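Local atomic coordinates of S-M checkpoint control protein rad4 (Schizosaccharomyces pombe, PDB entry 4BU0), a protein that acts as a scaffold in DNA replication and the DNA damage checkpoint, its first two BRCT domains binding phosphorylated Crb2. Residues 24-29 with 34-39; 38-43 with 58-63; 45-50 with 54-59; 119-124 with 129-134. One frame throughout, in Å; residues are numbered along the deposited sequence.

Contact 1: 24-29 with 34-39; sequences EISTKA and AAYRSD
With CG anti to the backbone N (chi1 178°), Tyr36 reaches back from the edge strand and lays its ring against Ser26 of the preceding helix. The two belong to the beta-alpha-beta unit that opens the first BRCT domain: strand 11-15, helix 19-31 and strand 35-36. Ser26 CB sits 3.4 Å above the Tyr36 ring, almost over its centre and 7° off the normal, a CH-pi contact in which the methylene meets all six ring carbons at similar range. The hydroxyl of Ser26 turns the other way: in the conformer described, chi1 of 54° directs OG back to the carbonyls of Arg22 and Thr23, one turn earlier in the helix, while the carbon does the packing. Ala29 and Ala34 close the turn between helix and strand, their CB atoms 4.2 Å apart and both resting on Ile12 of the central strand 11-15. Farther along, backbone bonds from Ala35 and Arg37 to Ile12 fix the edge strand in the sheet. At the helix end, Ala34 N donates to Ala29 O over 3.0 Å, and Ala34 CB packs 3.4 Å from the same oxygen.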
loop_
_atom_site.group_PDB
_atom_site.type_symbol
_atom_site.label_atom_id
_atom_site.label_comp_id
_atom_site.label_asym_id
_atom_site.label_seq_id
_atom_site.Cartn_x
_atom_site.Cartn_y
_atom_site.Cartn_z
ATOM N N GLU A 24 0.315 16.491 12.593
ATOM C CA GLU A 24 0.429 15.754 13.854
ATOM C C GLU A 24 1.700 14.885 13.835
ATOM O O GLU A 24 2.489 14.885 14.786
ATOM C CB GLU A 24 -0.813 14.861 14.049
ATOM C CG GLU A 24 -0.717 13.964 15.261
ATOM C CD GLU A 24 -1.809 12.932 15.416
ATOM O OE1 GLU A 24 -2.594 12.739 14.460
ATOM O OE2 GLU A 24 -1.849 12.284 16.481
ATOM N N ILE A 25 1.888 14.167 12.722
ATOM C CA ILE A 25 3.041 13.273 12.564
ATOM C C ILE A 25 4.347 14.056 12.598
ATOM O O ILE A 25 5.257 13.648 13.318
ATOM C CB ILE A 25 2.894 12.454 11.259
ATOM C CG1 ILE A 25 1.818 11.365 11.447
ATOM C CG2 ILE A 25 4.272 11.844 10.831
ATOM C CD1 ILE A 25 1.276 10.778 10.098
ATOM N N SER A 26 4.452 15.171 11.838
ATOM C CA SER A 26 5.712 15.901 11.835
ATOM C C SER A 26 6.000 16.492 13.225
ATOM O O SER A 26 7.146 16.415 13.700
ATOM C CB SER A 26 5.698 16.981 10.763
ATOM O OG SER A 26 4.579 17.837 10.893
ATOM N N THR A 27 4.975 17.055 13.907
ATOM C CA THR A 27 5.174 17.624 15.237
ATOM C C THR A 27 5.629 16.544 16.235
ATOM O O THR A 27 6.594 16.735 16.958
ATOM C CB THR A 27 3.867 18.291 15.688
ATOM O OG1 THR A 27 3.514 19.301 14.722
ATOM C CG2 THR A 27 3.954 18.870 17.089
ATOM N N LYS A 28 4.932 15.404 16.255
ATOM C CA LYS A 28 5.263 14.374 17.226
ATOM C C LYS A 28 6.585 13.691 16.889
ATOM O O LYS A 28 7.356 13.398 17.819
ATOM C CB LYS A 28 4.117 13.360 17.338
ATOM C CG LYS A 28 2.877 13.979 18.009
ATOM C CD LYS A 28 1.677 13.036 17.994
ATOM C CE LYS A 28 0.545 13.726 18.749
ATOM N NZ LYS A 28 -0.638 12.858 18.931
ATOM N N ALA A 29 6.841 13.443 15.578
ATOM C CA ALA A 29 8.119 12.794 15.211
ATOM C C ALA A 29 9.301 13.697 15.581
ATOM O O ALA A 29 10.319 13.203 16.073
ATOM C CB ALA A 29 8.145 12.486 13.731
ATOM N N ALA A 34 13.217 12.719 15.691
ATOM C CA ALA A 34 13.435 12.388 14.279
ATOM C C ALA A 34 13.601 13.640 13.446
ATOM O O ALA A 34 13.208 14.753 13.841
ATOM C CB ALA A 34 12.238 11.609 13.734
ATOM N N ALA A 35 14.137 13.457 12.243
ATOM C CA ALA A 35 14.100 14.496 11.241
ATOM C C ALA A 35 12.811 14.254 10.447
ATOM O O ALA A 35 12.379 13.102 10.299
ATOM C CB ALA A 35 15.328 14.404 10.317
ATOM N N TYR A 36 12.195 15.297 9.953
ATOM C CA TYR A 36 10.989 15.197 9.145
ATOM C C TYR A 36 11.264 15.871 7.832
ATOM O O TYR A 36 11.653 17.058 7.808
ATOM C CB TYR A 36 9.781 15.844 9.842
ATOM C CG TYR A 36 8.549 15.774 8.973
ATOM C CD1 TYR A 36 7.817 14.594 8.867
ATOM C CD2 TYR A 36 8.167 16.855 8.181
ATOM C CE1 TYR A 36 6.717 14.501 8.019
ATOM C CE2 TYR A 36 7.073 16.770 7.322
ATOM C CZ TYR A 36 6.361 15.584 7.236
ATOM O OH TYR A 36 5.254 15.488 6.429
ATOM N N ARG A 37 11.061 15.132 6.723
ATOM C CA ARG A 37 11.331 15.660 5.392
ATOM C C ARG A 37 10.070 15.677 4.540
ATOM O O ARG A 37 9.372 14.651 4.441
ATOM C CB ARG A 37 12.427 14.837 4.701
ATOM C CG ARG A 37 13.783 14.867 5.374
ATOM C CD ARG A 37 14.492 16.218 5.196
ATOM N NE ARG A 37 15.654 16.326 6.074
ATOM C CZ ARG A 37 15.627 16.851 7.299
ATOM N NH1 ARG A 37 14.488 17.346 7.799
ATOM N NH2 ARG A 37 16.719 16.871 8.037
ATOM N N SER A 38 9.767 16.851 3.930
ATOM C CA SER A 38 8.598 17.004 3.063
ATOM C C SER A 38 8.899 16.354 1.707
ATOM O O SER A 38 8.008 15.735 1.119
ATOM C CB SER A 38 8.242 18.478 2.918
ATOM O OG SER A 38 9.425 19.204 2.641
ATOM N N ASP A 39 10.139 16.485 1.216
ATOM C CA ASP A 39 10.604 15.806 0.004
ATOM C C ASP A 39 11.104 14.432 0.410
ATOM O O ASP A 39 11.582 14.238 1.541
ATOM C CB ASP A 39 11.760 16.576 -0.687
ATOM C CG ASP A 39 11.396 17.926 -1.276
ATOM O OD1 ASP A 39 10.238 18.095 -1.719
ATOM O OD2 ASP A 39 12.289 18.802 -1.343
#

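Contact 2: 38-43 with 58-63; sequences SDFTKD and KFAAKS
Phe40 and Phe59 meet edge-to-face: the edge of Phe59 is turned toward the face of Phe40, the planes standing at 78° with the ring centroids 5.7 Å apart. In this T-shaped pair Phe40 CE2 is 4.1 Å from both Phe59 CD1 and Phe59 CB. Both side chains hold CG anti to the backbone N, with chi1 -177° in Phe40 and -166° in Phe59; the first extends from strand 40-41 toward the helix, and the second leans out from helix 55-63 to meet it. The same CE2 corner of Phe40 also reaches the helix backbone. Ala60 N lies at the edge of the Phe40 ring, near its plane and 3.9 Å from CE2, and Ala60 CB is 4.0 Å from the same carbon. No hydrogen bond crosses between the two segments; the union is apolar. Phe40 also touches Cys13 of strand 11-15 and Ile67. Ser63 OG, one turn on from Phe59, stands 4.1 Å above the face of the Phe59 ring, over its centre. Phe59 also packs on an apolar side chain of the bound Crb2 phosphopeptide, while Phe40 and Thr41 pair with that peptide in an antiparallel beta ladder. Strand and helix together form one wall of the phosphopeptide-binding site of the first BRCT domain.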
loop_
_atom_site.group_PDB
_atom_site.type_symbol
_atom_site.label_atom_id
_atom_site.label_comp_id
_atom_site.label_asym_id
_atom_site.label_seq_id
_atom_site.Cartn_x
_atom_site.Cartn_y
_atom_site.Cartn_z
ATOM N N SER A 38 9.767 16.851 3.930
ATOM C CA SER A 38 8.598 17.004 3.063
ATOM C C SER A 38 8.899 16.354 1.707
ATOM O O SER A 38 8.008 15.735 1.119
ATOM C CB SER A 38 8.242 18.478 2.918
ATOM O OG SER A 38 9.425 19.204 2.641
ATOM N N ASP A 39 10.139 16.485 1.216
ATOM C CA ASP A 39 10.604 15.806 0.004
ATOM C C ASP A 39 11.104 14.432 0.410
ATOM O O ASP A 39 11.582 14.238 1.541
ATOM C CB ASP A 39 11.760 16.576 -0.687
ATOM C CG ASP A 39 11.396 17.926 -1.276
ATOM O OD1 ASP A 39 10.238 18.095 -1.719
ATOM O OD2 ASP A 39 12.289 18.802 -1.343
ATOM N N PHE A 40 11.063 13.478 -0.515
ATOM C CA PHE A 40 11.642 12.193 -0.246
ATOM C C PHE A 40 13.143 12.346 -0.559
ATOM O O PHE A 40 13.535 12.331 -1.729
ATOM C CB PHE A 40 10.931 11.139 -1.116
ATOM C CG PHE A 40 11.313 9.680 -0.982
ATOM C CD1 PHE A 40 12.499 9.301 -0.361
ATOM C CD2 PHE A 40 10.509 8.681 -1.530
ATOM C CE1 PHE A 40 12.866 7.952 -0.269
ATOM C CE2 PHE A 40 10.883 7.338 -1.452
ATOM C CZ PHE A 40 12.038 6.974 -0.792
ATOM N N THR A 41 13.966 12.522 0.479
ATOM C CA THR A 41 15.406 12.680 0.295
ATOM C C THR A 41 16.114 11.335 0.424
ATOM O O THR A 41 15.555 10.367 0.939
ATOM C CB THR A 41 15.949 13.700 1.305
ATOM O OG1 THR A 41 15.752 13.141 2.600
ATOM C CG2 THR A 41 15.265 15.064 1.204
ATOM N N LYS A 42 17.377 11.256 -0.048
ATOM C CA LYS A 42 18.143 10.017 0.011
ATOM C C LYS A 42 18.284 9.441 1.421
ATOM O O LYS A 42 18.400 8.219 1.570
ATOM C CB LYS A 42 19.545 10.250 -0.580
ATOM C CG LYS A 42 20.166 8.996 -1.179
ATOM N N ASP A 43 18.237 10.309 2.458
ATOM C CA ASP A 43 18.436 9.818 3.812
ATOM C C ASP A 43 17.153 9.406 4.535
ATOM O O ASP A 43 17.251 8.938 5.670
ATOM C CB ASP A 43 19.222 10.823 4.651
ATOM C CG ASP A 43 18.589 12.177 4.837
ATOM O OD1 ASP A 43 17.723 12.547 4.020
ATOM O OD2 ASP A 43 18.996 12.891 5.765
ATOM N N LYS A 58 6.040 4.611 -5.161
ATOM C CA LYS A 58 6.602 3.827 -6.261
ATOM C C LYS A 58 8.134 3.775 -6.200
ATOM O O LYS A 58 8.726 2.730 -6.478
ATOM C CB LYS A 58 6.153 4.389 -7.603
ATOM C CG LYS A 58 4.660 4.140 -7.891
ATOM C CD LYS A 58 4.264 4.813 -9.206
ATOM C CE LYS A 58 2.770 4.707 -9.413
ATOM N NZ LYS A 58 2.366 5.350 -10.695
ATOM N N PHE A 59 8.783 4.920 -5.851
ATOM C CA PHE A 59 10.242 4.950 -5.766
ATOM C C PHE A 59 10.743 4.022 -4.674
ATOM O O PHE A 59 11.679 3.262 -4.880
ATOM C CB PHE A 59 10.727 6.385 -5.483
ATOM C CG PHE A 59 12.215 6.528 -5.715
ATOM C CD1 PHE A 59 13.128 6.176 -4.726
ATOM C CD2 PHE A 59 12.703 6.943 -6.950
ATOM C CE1 PHE A 59 14.510 6.244 -4.969
ATOM C CE2 PHE A 59 14.079 7.028 -7.183
ATOM C CZ PHE A 59 14.969 6.661 -6.196
ATOM N N ALA A 60 10.118 4.071 -3.476
ATOM C CA ALA A 60 10.543 3.185 -2.407
ATOM C C ALA A 60 10.332 1.722 -2.780
ATOM O O ALA A 60 11.204 0.904 -2.513
ATOM C CB ALA A 60 9.784 3.514 -1.120
ATOM N N ALA A 61 9.182 1.397 -3.419
ATOM C CA ALA A 61 8.893 0.002 -3.785
ATOM C C ALA A 61 9.850 -0.535 -4.819
ATOM O O ALA A 61 10.158 -1.714 -4.797
ATOM C CB ALA A 61 7.475 -0.118 -4.316
ATOM N N LYS A 62 10.293 0.310 -5.731
ATOM C CA LYS A 62 11.151 -0.139 -6.814
ATOM C C LYS A 62 12.632 -0.114 -6.448
ATOM O O LYS A 62 13.347 -1.069 -6.754
ATOM C CB LYS A 62 10.901 0.758 -8.032
ATOM C CG LYS A 62 11.460 0.216 -9.340
ATOM C CD LYS A 62 11.116 1.123 -10.515
ATOM C CE LYS A 62 9.850 0.666 -11.209
ATOM N NZ LYS A 62 9.476 1.553 -12.348
ATOM N N SER A 63 13.093 0.966 -5.783
ATOM C CA SER A 63 14.521 1.210 -5.568
ATOM C C SER A 63 15.043 1.200 -4.119
ATOM O O SER A 63 16.268 1.178 -3.938
ATOM C CB SER A 63 14.875 2.576 -6.149
ATOM O OG SER A 63 14.271 2.808 -7.412
#

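Contact 3: 45-50 with 54-59; sequences THLIAG and TPKYKF
The Tyr57 ring presents its edge to the sheet: Ala49 CB lies near the ring plane, 4.1 Å from Tyr57 CD2. With chi1 at -174°, CG is anti to the backbone N and the ring runs out along the flank of the helix, where its hydroxyl bonds to Val177 N. Leu47, two residues before Ala49 on the same side of strand 46-49, supplies the other half of the contact. Its CD2 branch approaches the helix backbone, 3.8 Å from Lys56 O and 4.0 Å from Tyr57 CA, while its CD1 faces Lys56 CB at 4.4 Å. Only the root of Lys56 packs here; the extended chain leads away, and its NZ bonds to the modified side chain of the bound peptide as well as to Cys14 O and Ser38 O. These three partners orient the amino group, consistent with a charged lysine reading the peptide's phosphorylated residue. The helix is started by Thr54 at the N-cap, whose OG1 accepts from Tyr57 N over 3.0 Å with an N-H...O angle of 166°. Helix 55-63 follows strand 46-49 in the beta-alpha-beta unit completed by strand 68-70; the axes of residues 46-49 and 55-59 approach to 9.9 Å, with 134° between their directions.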
loop_
_atom_site.group_PDB
_atom_site.type_symbol
_atom_site.label_atom_id
_atom_site.label_comp_id
_atom_site.label_asym_id
_atom_site.label_seq_id
_atom_site.Cartn_x
_atom_site.Cartn_y
_atom_site.Cartn_z
ATOM N N THR A 45 14.389 7.216 6.125
ATOM C CA THR A 45 14.471 5.863 6.652
ATOM C C THR A 45 13.077 5.210 6.712
ATOM O O THR A 45 12.952 3.976 6.694
ATOM C CB THR A 45 15.136 5.864 8.039
ATOM O OG1 THR A 45 14.353 6.642 8.961
ATOM C CG2 THR A 45 16.554 6.433 8.005
ATOM N N HIS A 46 12.032 6.043 6.917
ATOM C CA HIS A 46 10.672 5.570 7.099
ATOM C C HIS A 46 9.735 6.432 6.294
ATOM O O HIS A 46 9.793 7.659 6.398
ATOM C CB HIS A 46 10.290 5.609 8.587
ATOM C CG HIS A 46 11.079 4.628 9.410
ATOM N ND1 HIS A 46 12.448 4.814 9.653
ATOM C CD2 HIS A 46 10.697 3.453 9.976
ATOM C CE1 HIS A 46 12.845 3.738 10.322
ATOM N NE2 HIS A 46 11.830 2.906 10.569
ATOM N N LEU A 47 8.880 5.793 5.467
ATOM C CA LEU A 47 7.907 6.496 4.649
ATOM C C LEU A 47 6.529 6.130 5.175
ATOM O O LEU A 47 6.133 4.967 5.116
ATOM C CB LEU A 47 8.062 6.116 3.152
ATOM C CG LEU A 47 7.057 6.709 2.189
ATOM C CD1 LEU A 47 7.260 8.252 2.028
ATOM C CD2 LEU A 47 7.195 6.028 0.800
ATOM N N ILE A 48 5.813 7.135 5.692
ATOM C CA ILE A 48 4.466 6.927 6.222
ATOM C C ILE A 48 3.537 7.131 5.030
ATOM O O ILE A 48 3.531 8.204 4.437
ATOM C CB ILE A 48 4.207 7.898 7.398
ATOM C CG1 ILE A 48 5.189 7.551 8.577
ATOM C CG2 ILE A 48 2.717 7.797 7.841
ATOM C CD1 ILE A 48 5.196 8.632 9.649
ATOM N N ALA A 49 2.801 6.085 4.641
ATOM C CA ALA A 49 2.007 6.150 3.411
ATOM C C ALA A 49 0.518 5.967 3.626
ATOM O O ALA A 49 0.110 5.089 4.396
ATOM C CB ALA A 49 2.495 5.061 2.472
ATOM N N GLY A 50 -0.274 6.752 2.880
ATOM C CA GLY A 50 -1.731 6.672 2.920
ATOM C C GLY A 50 -2.328 6.099 1.654
ATOM O O GLY A 50 -3.556 6.003 1.543
ATOM N N THR A 54 1.445 6.659 -5.647
ATOM C CA THR A 54 2.160 7.936 -5.598
ATOM C C THR A 54 3.596 7.760 -6.065
ATOM O O THR A 54 4.201 6.709 -5.837
ATOM C CB THR A 54 2.188 8.569 -4.172
ATOM O OG1 THR A 54 3.176 7.901 -3.378
ATOM C CG2 THR A 54 0.824 8.613 -3.481
ATOM N N PRO A 55 4.220 8.835 -6.598
ATOM C CA PRO A 55 5.629 8.741 -6.987
ATOM C C PRO A 55 6.586 8.361 -5.832
ATOM O O PRO A 55 7.540 7.599 -6.050
ATOM C CB PRO A 55 5.931 10.157 -7.494
ATOM C CG PRO A 55 4.644 10.641 -8.016
ATOM C CD PRO A 55 3.630 10.123 -7.027
ATOM N N LYS A 56 6.325 8.869 -4.595
ATOM C CA LYS A 56 7.180 8.506 -3.451
ATOM C C LYS A 56 7.072 7.021 -3.146
ATOM O O LYS A 56 8.070 6.341 -2.936
ATOM C CB LYS A 56 6.789 9.286 -2.190
ATOM C CG LYS A 56 7.224 10.758 -2.185
ATOM C CD LYS A 56 6.716 11.438 -0.917
ATOM C CE LYS A 56 7.161 12.897 -0.848
ATOM N NZ LYS A 56 6.474 13.590 0.279
ATOM N N TYR A 57 5.808 6.509 -3.095
ATOM C CA TYR A 57 5.641 5.098 -2.809
ATOM C C TYR A 57 6.286 4.250 -3.888
ATOM O O TYR A 57 6.991 3.291 -3.590
ATOM C CB TYR A 57 4.139 4.770 -2.698
ATOM C CG TYR A 57 3.860 3.352 -2.259
ATOM C CD1 TYR A 57 3.980 2.282 -3.152
ATOM C CD2 TYR A 57 3.399 3.079 -0.975
ATOM C CE1 TYR A 57 3.720 0.976 -2.751
ATOM C CE2 TYR A 57 3.110 1.772 -0.568
ATOM C CZ TYR A 57 3.238 0.727 -1.477
ATOM O OH TYR A 57 2.949 -0.564 -1.086
ATOM N N LYS A 58 6.040 4.611 -5.161
ATOM C CA LYS A 58 6.602 3.827 -6.261
ATOM C C LYS A 58 8.134 3.775 -6.200
ATOM O O LYS A 58 8.726 2.730 -6.478
ATOM C CB LYS A 58 6.153 4.389 -7.603
ATOM C CG LYS A 58 4.660 4.140 -7.891
ATOM C CD LYS A 58 4.264 4.813 -9.206
ATOM C CE LYS A 58 2.770 4.707 -9.413
ATOM N NZ LYS A 58 2.366 5.350 -10.695
ATOM N N PHE A 59 8.783 4.920 -5.851
ATOM C CA PHE A 59 10.242 4.950 -5.766
ATOM C C PHE A 59 10.743 4.022 -4.674
ATOM O O PHE A 59 11.679 3.262 -4.880
ATOM C CB PHE A 59 10.727 6.385 -5.483
ATOM C CG PHE A 59 12.215 6.528 -5.715
ATOM C CD1 PHE A 59 13.128 6.176 -4.726
ATOM C CD2 PHE A 59 12.703 6.943 -6.950
ATOM C CE1 PHE A 59 14.510 6.244 -4.969
ATOM C CE2 PHE A 59 14.079 7.028 -7.183
ATOM C CZ PHE A 59 14.969 6.661 -6.196
#

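Contact 4: 119-124 with 129-134; sequences RIENYV and GTFCPD
In the second BRCT domain, the beta-alpha-beta unit made of strand 106-110, helix 116-126 and strand 130-131 folds its edge strand back beside the helix, and Glu121 and Phe131 meet where the two run side by side. Glu121 lies over one face of the Phe131 ring. Its CG is 3.6 Å from the ring centroid and 14° off the normal, a CH-pi contact, and the carboxylate runs on over the CD2-CE2 side of the ring with its plane within 2° of the ring plane. OE1, the nearer oxygen, comes to 3.5 Å from Phe131 CE2. This stacking follows from the torsions: Glu121 has CG anti to the backbone N (chi1 176°) and stays extended beyond it, while Phe131, also with CG anti to its own N, stands up from the strand toward the helix. The ring also touches Leu109 of strand 106-110. One helical turn on from Glu121, Val124 packs against the start of the strand. Its CG1 branch lies 3.8 Å from Thr130 O, 4.0 Å from Gly129 C and 4.4 Å from Phe131 CB, and Gly129 N donates to Val124 O over 2.9 Å, closing the helix-to-strand connection. Backbone bonds from Thr130 and Cys132 to Val107 then seat the strand in the parallel sheet. The chemistry is mixed: a carboxylate parallel to an aromatic face is probably electrostatically neutral to unfavourable, so the hydrogens on Glu121 CG and dispersion are likely to carry the pairing.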
loop_
_atom_site.group_PDB
_atom_site.type_symbol
_atom_site.label_atom_id
_atom_site.label_comp_id
_atom_site.label_asym_id
_atom_site.label_seq_id
_atom_site.Cartn_x
_atom_site.Cartn_y
_atom_site.Cartn_z
ATOM N N ARG A 119 -8.070 -19.074 -2.847
ATOM C CA ARG A 119 -6.798 -18.879 -2.151
ATOM C C ARG A 119 -6.327 -17.425 -2.392
ATOM O O ARG A 119 -5.880 -16.749 -1.460
ATOM C CB ARG A 119 -5.772 -19.904 -2.654
ATOM C CG ARG A 119 -4.375 -19.774 -2.062
ATOM C CD ARG A 119 -3.520 -20.963 -2.467
ATOM N NE ARG A 119 -2.110 -20.601 -2.615
ATOM C CZ ARG A 119 -1.206 -20.692 -1.644
ATOM N NH1 ARG A 119 -1.557 -21.122 -0.439
ATOM N NH2 ARG A 119 0.052 -20.334 -1.867
ATOM N N ILE A 120 -6.470 -16.936 -3.643
ATOM C CA ILE A 120 -6.092 -15.543 -3.962
ATOM C C ILE A 120 -6.924 -14.586 -3.097
ATOM O O ILE A 120 -6.396 -13.649 -2.481
ATOM C CB ILE A 120 -6.267 -15.266 -5.475
ATOM C CG1 ILE A 120 -5.181 -16.044 -6.267
ATOM C CG2 ILE A 120 -6.155 -13.754 -5.776
ATOM C CD1 ILE A 120 -5.506 -16.165 -7.786
ATOM N N GLU A 121 -8.260 -14.811 -3.068
ATOM C CA GLU A 121 -9.142 -13.988 -2.251
ATOM C C GLU A 121 -8.678 -13.946 -0.786
ATOM O O GLU A 121 -8.592 -12.865 -0.203
ATOM C CB GLU A 121 -10.580 -14.502 -2.356
ATOM C CG GLU A 121 -11.569 -13.783 -1.460
ATOM C CD GLU A 121 -13.006 -14.242 -1.634
ATOM O OE1 GLU A 121 -13.297 -14.969 -2.612
ATOM O OE2 GLU A 121 -13.845 -13.840 -0.791
ATOM N N ASN A 122 -8.324 -15.116 -0.226
ATOM C CA ASN A 122 -7.846 -15.155 1.147
ATOM C C ASN A 122 -6.554 -14.342 1.331
ATOM O O ASN A 122 -6.421 -13.616 2.319
ATOM C CB ASN A 122 -7.593 -16.599 1.569
ATOM C CG ASN A 122 -7.431 -16.746 3.058
ATOM O OD1 ASN A 122 -8.336 -16.438 3.838
ATOM N ND2 ASN A 122 -6.264 -17.192 3.482
ATOM N N TYR A 123 -5.598 -14.465 0.389
ATOM C CA TYR A 123 -4.344 -13.704 0.535
ATOM C C TYR A 123 -4.548 -12.200 0.423
ATOM O O TYR A 123 -3.861 -11.434 1.113
ATOM C CB TYR A 123 -3.317 -14.133 -0.509
ATOM C CG TYR A 123 -2.503 -15.330 -0.094
ATOM C CD1 TYR A 123 -1.406 -15.193 0.753
ATOM C CD2 TYR A 123 -2.800 -16.597 -0.577
ATOM C CE1 TYR A 123 -0.647 -16.298 1.139
ATOM C CE2 TYR A 123 -2.045 -17.709 -0.201
ATOM C CZ TYR A 123 -0.970 -17.555 0.657
ATOM O OH TYR A 123 -0.221 -18.655 1.012
ATOM N N VAL A 124 -5.476 -11.746 -0.453
ATOM C CA VAL A 124 -5.760 -10.324 -0.561
ATOM C C VAL A 124 -6.246 -9.799 0.775
ATOM O O VAL A 124 -5.788 -8.761 1.228
ATOM C CB VAL A 124 -6.819 -10.086 -1.674
ATOM C CG1 VAL A 124 -7.392 -8.657 -1.620
ATOM C CG2 VAL A 124 -6.210 -10.382 -3.049
ATOM N N GLY A 129 -5.928 -5.908 1.790
ATOM C CA GLY A 129 -6.650 -5.373 0.647
ATOM C C GLY A 129 -8.147 -5.585 0.791
ATOM O O GLY A 129 -8.595 -6.286 1.708
ATOM N N THR A 130 -8.912 -4.988 -0.129
ATOM C CA THR A 130 -10.350 -5.200 -0.237
ATOM C C THR A 130 -10.523 -6.160 -1.378
ATOM O O THR A 130 -9.915 -5.953 -2.439
ATOM C CB THR A 130 -11.110 -3.893 -0.466
ATOM O OG1 THR A 130 -10.894 -3.067 0.680
ATOM C CG2 THR A 130 -12.631 -4.111 -0.656
ATOM N N PHE A 131 -11.340 -7.191 -1.180
ATOM C CA PHE A 131 -11.648 -8.136 -2.227
ATOM C C PHE A 131 -12.980 -7.749 -2.882
ATOM O O PHE A 131 -13.981 -7.512 -2.177
ATOM C CB PHE A 131 -11.689 -9.579 -1.716
ATOM C CG PHE A 131 -11.786 -10.522 -2.883
ATOM C CD1 PHE A 131 -10.678 -10.768 -3.693
ATOM C CD2 PHE A 131 -13.007 -11.085 -3.242
ATOM C CE1 PHE A 131 -10.785 -11.594 -4.820
ATOM C CE2 PHE A 131 -13.112 -11.912 -4.363
ATOM C CZ PHE A 131 -12.010 -12.149 -5.154
ATOM N N CYS A 132 -12.997 -7.747 -4.228
ATOM C CA CYS A 132 -14.154 -7.341 -5.034
ATOM C C CYS A 132 -14.656 -8.476 -5.910
ATOM O O CYS A 132 -14.074 -8.744 -6.962
ATOM C CB CYS A 132 -13.770 -6.151 -5.896
ATOM S SG CYS A 132 -13.146 -4.744 -4.951
ATOM N N PRO A 133 -15.785 -9.117 -5.546
ATOM C CA PRO A 133 -16.321 -10.186 -6.402
ATOM C C PRO A 133 -16.751 -9.650 -7.781
ATOM O O PRO A 133 -16.551 -10.310 -8.797
ATOM C CB PRO A 133 -17.544 -10.675 -5.615
ATOM C CG PRO A 133 -17.230 -10.319 -4.195
ATOM C CD PRO A 133 -16.552 -8.984 -4.296
ATOM N N ASP A 134 -17.341 -8.433 -7.796
ATOM C CA ASP A 134 -17.779 -7.775 -9.035
ATOM C C ASP A 134 -16.773 -6.728 -9.452
ATOM O O ASP A 134 -16.148 -6.108 -8.573
ATOM C CB ASP A 134 -19.133 -7.077 -8.805
ATOM C CG ASP A 134 -20.218 -7.971 -8.244
ATOM O OD1 ASP A 134 -20.318 -9.128 -8.686
ATOM O OD2 ASP A 134 -21.003 -7.490 -7.387
#

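Overall arrangement
Contacts 1, 2 and 3 all lie in the first BRCT domain, whereas contact 4 belongs to the second. Contacts 2 and 3 have centres about 6 Å apart and share helix 55-63; Phe40 CE2 of contact 2 packs 3.3 Å from Lys56 O of contact 3. Contacts 1 and 2 share Ser38 and Asp39, their centres about 15 Å apart, and contact 1 joins contact 3 through Ile25 CG2 and Ile48 CD1, 3.5 Å apart. Contact 4 occupies the position equivalent to contact 1, with centres about 34 Å apart. Asp39 and Asp134, at corresponding places after the edge strands, each accept a hydrogen bond from bound peptide backbone, so both domains engage peptide.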